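Local coordinates for protein 1-deoxy-D-xylulose 5-phosphate reductoisomerase (Zymomonas mobilis, PDB 1R0K) that catalyses the NADPH-dependent rearrangement and reduction of 1-deoxy-D-xylulose 5-phosphate to 2-C-methyl-D-erythritol 4-phosphate, an early step of isoprenoid biosynthesis that requires a divalent metal ion, at residues V33-A38 against A90-D95; R5-L10 against D22-N27. All coordinates share one frame; numbering follows the deposited sequence.

Contact 1: V33-A38 against A90-D95; sequences VIALTA and AMMGAD
Ile34 meets Met92 and Ala94 with a different branch for each. Its CG2 methyl lies 3.6 Å from Met92 CB, the two side chains crossing at a slant, while its CG1 methylene faces the methyl of Ala94, with 4.2 Å between Ile34 CG1 and Ala94 CB. Chi1 of -59° produces this division: it swings CG1 to the backbone N side and sets CG2 anti to that N, so a beta-branched residue can serve two neighbours. Met92 is extended as far as SD and then bends, which brings its CE methyl to 4.0 Å from Ile34 CG2. The same chain carries Met92 SD to 3.9 Å from Ala35 CB. Successive strand residues normally face opposite ways, but Ile34 leaves the extended conformation (psi -76°), and both it and Ala35 start their side chains toward the loop, where the unbranched thioether can follow the two.

In the Rossmann-type NADPH-binding domain, 33-38 belongs to a strand of the parallel sheet, and 90-95 lies in the loop that leads on to strand 96-99. Gly93 has a positive phi (101°), a conformation in which a side chain would collide with the carbonyl O of Met92. Ala94, small and buried, also packs on Thr8 of strand 5-10, the next strand. No hydrogen bond joins the two segments; Met92 and Ile34 remain partly exposed, and Met92 also touches Arg56 of strand 56-59.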
ATOM      1  N   VAL B  33       5.762  31.004   6.095  1.00 17.15           N
ATOM      2  CA  VAL B  33       4.769  30.972   7.154  1.00 17.44           C
ATOM      3  C   VAL B  33       3.935  32.242   7.240  1.00 18.32           C
ATOM      4  O   VAL B  33       4.469  33.337   7.406  1.00 17.91           O
ATOM      5  CB  VAL B  33       5.432  30.732   8.514  1.00 17.88           C
ATOM      6  CG1 VAL B  33       4.382  30.714   9.611  1.00 15.85           C
ATOM      7  CG2 VAL B  33       6.190  29.416   8.488  1.00 18.21           C
ATOM      8  N   ILE B  34       2.621  32.085   7.129  1.00 15.99           N
ATOM      9  CA  ILE B  34       1.713  33.213   7.226  1.00 16.88           C
ATOM     10  C   ILE B  34       1.325  33.387   8.689  1.00 16.28           C
ATOM     11  O   ILE B  34       1.825  34.279   9.371  1.00 16.72           O
ATOM     12  CB  ILE B  34       0.434  32.985   6.383  1.00 18.49           C
ATOM     13  CG1 ILE B  34       0.805  32.781   4.912  1.00 20.27           C
ATOM     14  CG2 ILE B  34      -0.502  34.184   6.516  1.00 19.52           C
ATOM     15  CD1 ILE B  34       1.542  33.949   4.291  1.00 23.60           C
ATOM     16  N   ALA B  35       0.445  32.526   9.183  1.00 14.92           N
ATOM     17  CA  ALA B  35       0.023  32.625  10.571  1.00 14.45           C
ATOM     18  C   ALA B  35       0.283  31.364  11.374  1.00 14.28           C
ATOM     19  O   ALA B  35       0.275  30.253  10.844  1.00 13.58           O
ATOM     20  CB  ALA B  35      -1.453  32.977  10.642  1.00 13.62           C
ATOM     21  N   LEU B  36       0.536  31.556  12.662  1.00 14.63           N
ATOM     22  CA  LEU B  36       0.736  30.456  13.590  1.00 13.65           C
ATOM     23  C   LEU B  36      -0.180  30.794  14.751  1.00 14.39           C
ATOM     24  O   LEU B  36      -0.297  31.959  15.124  1.00 15.03           O
ATOM     25  CB  LEU B  36       2.182  30.394  14.087  1.00 14.20           C
ATOM     26  CG  LEU B  36       3.299  30.087  13.089  1.00 14.50           C
ATOM     27  CD1 LEU B  36       4.604  29.935  13.865  1.00 14.23           C
ATOM     28  CD2 LEU B  36       2.990  28.807  12.307  1.00 11.50           C
ATOM     29  N   THR B  37      -0.847  29.796  15.314  1.00 14.37           N
ATOM     30  CA  THR B  37      -1.726  30.067  16.440  1.00 15.16           C
ATOM     31  C   THR B  37      -1.468  29.055  17.538  1.00 17.25           C
ATOM     32  O   THR B  37      -0.957  27.967  17.285  1.00 16.07           O
ATOM     33  CB  THR B  37      -3.211  29.968  16.054  1.00 15.91           C
ATOM     34  OG1 THR B  37      -3.606  28.591  16.009  1.00 13.94           O
ATOM     35  CG2 THR B  37      -3.453  30.616  14.700  1.00 13.27           C
ATOM     36  N   ALA B  38      -1.815  29.432  18.761  1.00 18.40           N
ATOM     37  CA  ALA B  38      -1.658  28.554  19.908  1.00 19.74           C
ATOM     38  C   ALA B  38      -2.841  28.819  20.827  1.00 21.60           C
ATOM     39  O   ALA B  38      -3.649  29.707  20.560  1.00 19.99           O
ATOM     40  CB  ALA B  38      -0.343  28.842  20.625  1.00 18.72           C
ATOM     41  N   ALA B  90      -6.943  32.102   9.896  1.00 14.44           N
ATOM     42  CA  ALA B  90      -7.260  31.015   8.977  1.00 13.61           C
ATOM     43  C   ALA B  90      -7.707  31.527   7.612  1.00 13.32           C
ATOM     44  O   ALA B  90      -7.725  30.779   6.632  1.00 11.52           O
ATOM     45  CB  ALA B  90      -8.350  30.124   9.581  1.00 12.18           C
ATOM     46  N   MET B  91      -8.066  32.803   7.552  1.00 15.11           N
ATOM     47  CA  MET B  91      -8.526  33.408   6.311  1.00 15.76           C
ATOM     48  C   MET B  91      -7.462  34.285   5.661  1.00 17.24           C
ATOM     49  O   MET B  91      -7.741  34.969   4.682  1.00 15.94           O
ATOM     50  CB  MET B  91      -9.782  34.246   6.582  1.00 18.03           C
ATOM     51  CG  MET B  91     -10.986  33.432   7.024  1.00 17.75           C
ATOM     52  SD  MET B  91     -12.385  34.475   7.492  1.00 22.61           S
ATOM     53  CE  MET B  91     -13.003  34.953   5.885  1.00 19.37           C
ATOM     54  N   MET B  92      -6.243  34.264   6.196  1.00 17.56           N
ATOM     55  CA  MET B  92      -5.177  35.086   5.638  1.00 17.24           C
ATOM     56  C   MET B  92      -4.703  34.647   4.251  1.00 18.34           C
ATOM     57  O   MET B  92      -3.917  35.344   3.612  1.00 20.14           O
ATOM     58  CB  MET B  92      -4.005  35.170   6.620  1.00 18.76           C
ATOM     59  CG  MET B  92      -4.331  36.007   7.856  1.00 17.86           C
ATOM     60  SD  MET B  92      -2.944  36.212   8.983  1.00 18.08           S
ATOM     61  CE  MET B  92      -1.987  37.485   8.106  1.00 20.11           C
ATOM     62  N   GLY B  93      -5.174  33.491   3.786  1.00 17.03           N
ATOM     63  CA  GLY B  93      -4.820  33.041   2.449  1.00 17.41           C
ATOM     64  C   GLY B  93      -3.744  31.991   2.218  1.00 15.63           C
ATOM     65  O   GLY B  93      -3.339  31.779   1.074  1.00 15.91           O
ATOM     66  N   ALA B  94      -3.286  31.323   3.269  1.00 14.08           N
ATOM     67  CA  ALA B  94      -2.251  30.302   3.114  1.00 13.10           C
ATOM     68  C   ALA B  94      -2.674  29.225   2.121  1.00 12.90           C
ATOM     69  O   ALA B  94      -3.814  28.760   2.152  1.00 10.68           O
ATOM     70  CB  ALA B  94      -1.948  29.670   4.454  1.00 12.97           C
ATOM     71  N   ASP B  95      -1.761  28.822   1.242  1.00 13.31           N
ATOM     72  CA  ASP B  95      -2.094  27.785   0.274  1.00 13.44           C
ATOM     73  C   ASP B  95      -2.228  26.452   1.000  1.00 13.79           C
ATOM     74  O   ASP B  95      -2.988  25.579   0.585  1.00 11.89           O
ATOM     75  CB  ASP B  95      -1.014  27.670  -0.804  1.00 17.17           C
ATOM     76  CG  ASP B  95      -1.404  26.702  -1.914  1.00 22.29           C
ATOM     77  OD1 ASP B  95      -2.373  27.000  -2.653  1.00 23.34           O
ATOM     78  OD2 ASP B  95      -0.752  25.641  -2.046  1.00 23.63           O
TER

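Contact 2: R5-L10 against D22-N27; sequences RTVTVL and DLIERN
Val7 and Val9 receive the end of Ile24 between them, and the contact across the two segments is wholly apolar. Ile24 CD1 is 3.9 Å from Val7 CG2 and 3.8 Å from Val9 CG2. Val7 and Ile24 point at each other tip to tip, whereas Val9 and Ile24 run alongside each other, pointing opposite ways. Ile24 reaches this far because its chi2 is extended (174°), carrying CD1 out from the helix to the sheet. Two residues apart on the strand, the valines send their side chains to the same face, and their compact beta-branched shape suits a strand lying under a helix. This is the first beta-alpha-beta unit of the Rossmann-type domain, strand 5-10, helix 15-25 and strand 31-38, with Ile16 and Thr13, predicted to bind NADPH, near Val9.

Within 22-27 the side chains make polar bonds. Arg26 grips the Asp22 carboxylate side-on. Its NE gives a nearly straight 2.7 Å bond to Asp22 OD2, which lies in the guanidinium plane yet is met from above the carboxylate plane; Arg26 NH2 reaches the syn lone pair of Asp22 OD1 at 3.2 Å, tilted from the guanidinium plane. Asp22 OD2 also pairs with Arg267. Asn27 ND2 donates to Leu23 O at 2.8 Å, in the carbonyl plane. Helix and strand are thus held together here by the fit of methyl groups, while charge and amide bonds link residues of 22-27 to one another.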
ATOM      1  N   ARG B   5       5.760  28.443  -1.066  1.00 27.72           N
ATOM      2  CA  ARG B   5       4.369  28.084  -0.836  1.00 22.18           C
ATOM      3  C   ARG B   5       4.011  28.598   0.556  1.00 18.84           C
ATOM      4  O   ARG B   5       4.745  28.356   1.517  1.00 17.34           O
ATOM      5  CB  ARG B   5       4.203  26.567  -0.895  1.00 22.16           C
ATOM      6  CG  ARG B   5       2.762  26.105  -0.823  1.00 21.67           C
ATOM      7  CD  ARG B   5       2.674  24.589  -0.734  1.00 21.24           C
ATOM      8  NE  ARG B   5       1.299  24.124  -0.867  1.00 18.30           N
ATOM      9  CZ  ARG B   5       0.908  22.874  -0.650  1.00 16.92           C
ATOM     10  NH1 ARG B   5       1.790  21.956  -0.283  1.00 15.03           N
ATOM     11  NH2 ARG B   5      -0.366  22.544  -0.807  1.00 15.66           N
ATOM     12  N   THR B   6       2.892  29.307   0.666  1.00 15.39           N
ATOM     13  CA  THR B   6       2.468  29.862   1.946  1.00 15.59           C
ATOM     14  C   THR B   6       1.769  28.837   2.841  1.00 16.41           C
ATOM     15  O   THR B   6       0.918  28.071   2.382  1.00 14.96           O
ATOM     16  CB  THR B   6       1.532  31.072   1.740  1.00 16.32           C
ATOM     17  OG1 THR B   6       0.409  30.688   0.932  1.00 15.83           O
ATOM     18  CG2 THR B   6       2.281  32.202   1.045  1.00 18.21           C
ATOM     19  N   VAL B   7       2.132  28.836   4.119  1.00 13.73           N
ATOM     20  CA  VAL B   7       1.555  27.898   5.070  1.00 13.47           C
ATOM     21  C   VAL B   7       1.110  28.534   6.382  1.00 13.75           C
ATOM     22  O   VAL B   7       1.726  29.483   6.881  1.00 13.19           O
ATOM     23  CB  VAL B   7       2.551  26.771   5.412  1.00 13.65           C
ATOM     24  CG1 VAL B   7       2.953  26.030   4.155  1.00 12.47           C
ATOM     25  CG2 VAL B   7       3.781  27.350   6.102  1.00 16.51           C
ATOM     26  N   THR B   8       0.027  28.000   6.931  1.00 11.19           N
ATOM     27  CA  THR B   8      -0.504  28.458   8.202  1.00 11.61           C
ATOM     28  C   THR B   8      -0.727  27.237   9.075  1.00 12.44           C
ATOM     29  O   THR B   8      -1.237  26.213   8.612  1.00 12.69           O
ATOM     30  CB  THR B   8      -1.834  29.217   8.028  1.00 12.73           C
ATOM     31  OG1 THR B   8      -1.562  30.553   7.590  1.00 12.41           O
ATOM     32  CG2 THR B   8      -2.608  29.264   9.337  1.00 12.66           C
ATOM     33  N   VAL B   9      -0.324  27.342  10.333  1.00 12.21           N
ATOM     34  CA  VAL B   9      -0.493  26.242  11.263  1.00 13.45           C
ATOM     35  C   VAL B   9      -1.402  26.670  12.406  1.00 13.87           C
ATOM     36  O   VAL B   9      -1.035  27.511  13.231  1.00 11.73           O
ATOM     37  CB  VAL B   9       0.855  25.781  11.839  1.00 13.90           C
ATOM     38  CG1 VAL B   9       0.651  24.548  12.722  1.00 14.85           C
ATOM     39  CG2 VAL B   9       1.824  25.481  10.709  1.00 14.89           C
ATOM     40  N   LEU B  10      -2.602  26.104  12.427  1.00 12.70           N
ATOM     41  CA  LEU B  10      -3.571  26.392  13.475  1.00 14.47           C
ATOM     42  C   LEU B  10      -3.307  25.355  14.566  1.00 15.32           C
ATOM     43  O   LEU B  10      -3.544  24.168  14.363  1.00 15.01           O
ATOM     44  CB  LEU B  10      -4.991  26.250  12.921  1.00 13.84           C
ATOM     45  CG  LEU B  10      -5.271  27.059  11.649  1.00 15.15           C
ATOM     46  CD1 LEU B  10      -6.677  26.761  11.167  1.00 14.70           C
ATOM     47  CD2 LEU B  10      -5.099  28.563  11.931  1.00 13.63           C
ATOM     48  N   ASP B  22       8.606  21.321  12.510  1.00 14.02           N
ATOM     49  CA  ASP B  22       9.872  20.632  12.292  1.00 14.80           C
ATOM     50  C   ASP B  22      10.104  20.504  10.786  1.00 14.85           C
ATOM     51  O   ASP B  22      11.163  20.869  10.277  1.00 13.94           O
ATOM     52  CB  ASP B  22       9.834  19.237  12.930  1.00 14.78           C
ATOM     53  CG  ASP B  22      11.144  18.475  12.757  1.00 17.38           C
ATOM     54  OD1 ASP B  22      12.049  18.625  13.606  1.00 15.67           O
ATOM     55  OD2 ASP B  22      11.272  17.728  11.762  1.00 17.35           O
ATOM     56  N   LEU B  23       9.102  20.006  10.068  1.00 14.15           N
ATOM     57  CA  LEU B  23       9.231  19.827   8.626  1.00 14.64           C
ATOM     58  C   LEU B  23       9.291  21.146   7.869  1.00 15.15           C
ATOM     59  O   LEU B  23      10.032  21.273   6.895  1.00 16.90           O
ATOM     60  CB  LEU B  23       8.076  18.968   8.088  1.00 15.91           C
ATOM     61  CG  LEU B  23       7.978  17.555   8.675  1.00 14.71           C
ATOM     62  CD1 LEU B  23       6.940  16.744   7.896  1.00 12.83           C
ATOM     63  CD2 LEU B  23       9.336  16.873   8.597  1.00 15.52           C
ATOM     64  N   ILE B  24       8.511  22.128   8.312  1.00 16.26           N
ATOM     65  CA  ILE B  24       8.506  23.434   7.655  1.00 15.57           C
ATOM     66  C   ILE B  24       9.867  24.123   7.791  1.00 14.25           C
ATOM     67  O   ILE B  24      10.407  24.654   6.822  1.00 14.46           O
ATOM     68  CB  ILE B  24       7.419  24.362   8.258  1.00 15.79           C
ATOM     69  CG1 ILE B  24       6.028  23.824   7.913  1.00 14.69           C
ATOM     70  CG2 ILE B  24       7.590  25.787   7.722  1.00 14.78           C
ATOM     71  CD1 ILE B  24       4.891  24.573   8.578  1.00 16.11           C
ATOM     72  N   GLU B  25      10.422  24.101   8.995  1.00 14.92           N
ATOM     73  CA  GLU B  25      11.700  24.752   9.237  1.00 16.80           C
ATOM     74  C   GLU B  25      12.910  24.113   8.553  1.00 17.31           C
ATOM     75  O   GLU B  25      13.956  24.754   8.415  1.00 16.76           O
ATOM     76  CB  GLU B  25      11.910  24.897  10.740  1.00 17.17           C
ATOM     77  CG  GLU B  25      10.984  25.963  11.321  1.00 19.12           C
ATOM     78  CD  GLU B  25      11.170  26.167  12.803  1.00 22.24           C
ATOM     79  OE1 GLU B  25      10.463  25.503  13.595  1.00 22.10           O
ATOM     80  OE2 GLU B  25      12.037  26.988  13.169  1.00 23.44           O
ATOM     81  N   ARG B  26      12.761  22.868   8.110  1.00 16.65           N
ATOM     82  CA  ARG B  26      13.825  22.170   7.387  1.00 17.54           C
ATOM     83  C   ARG B  26      13.676  22.541   5.914  1.00 17.36           C
ATOM     84  O   ARG B  26      14.455  22.106   5.067  1.00 18.85           O
ATOM     85  CB  ARG B  26      13.672  20.651   7.517  1.00 16.98           C
ATOM     86  CG  ARG B  26      13.806  20.117   8.923  1.00 18.40           C
ATOM     87  CD  ARG B  26      13.433  18.641   8.993  1.00 18.23           C
ATOM     88  NE  ARG B  26      13.534  18.145  10.360  1.00 19.05           N
ATOM     89  CZ  ARG B  26      14.681  17.881  10.975  1.00 18.28           C
ATOM     90  NH1 ARG B  26      15.831  18.054  10.339  1.00 20.03           N
ATOM     91  NH2 ARG B  26      14.677  17.468  12.233  1.00 20.01           N
ATOM     92  N   ASN B  27      12.666  23.352   5.617  1.00 16.85           N
ATOM     93  CA  ASN B  27      12.390  23.743   4.242  1.00 16.77           C
ATOM     94  C   ASN B  27      11.877  25.173   4.120  1.00 16.95           C
ATOM     95  O   ASN B  27      10.928  25.439   3.381  1.00 17.69           O
ATOM     96  CB  ASN B  27      11.361  22.777   3.653  1.00 17.79           C
ATOM     97  CG  ASN B  27      11.868  21.351   3.598  1.00 20.68           C
ATOM     98  OD1 ASN B  27      12.651  20.998   2.716  1.00 21.66           O
ATOM     99  ND2 ASN B  27      11.436  20.524   4.550  1.00 18.91           N
TER

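In the fold
Both contacts belong to the same parallel sheet, through neighbouring strands: contact 1 uses 31-38 and contact 2 uses 5-10. They pack on opposite faces of it, for Thr8 faces Ala94 of the loop while Val7 and Val9 face helix 15-25. Contact 2 is buried between a strand and a helix. Contact 1 is partly buried, sets a strand against a loop, and includes a methionine and an isoleucine that stay partly exposed. Both are apolar across their segments, but branched aliphatics alone meet in contact 2, whereas contact 1 adds sulfur and alanine methyls. The two are tied together by polar links: Ile34 N probably bonds to Val7 O, and Asp95 forms a salt bridge with Arg5.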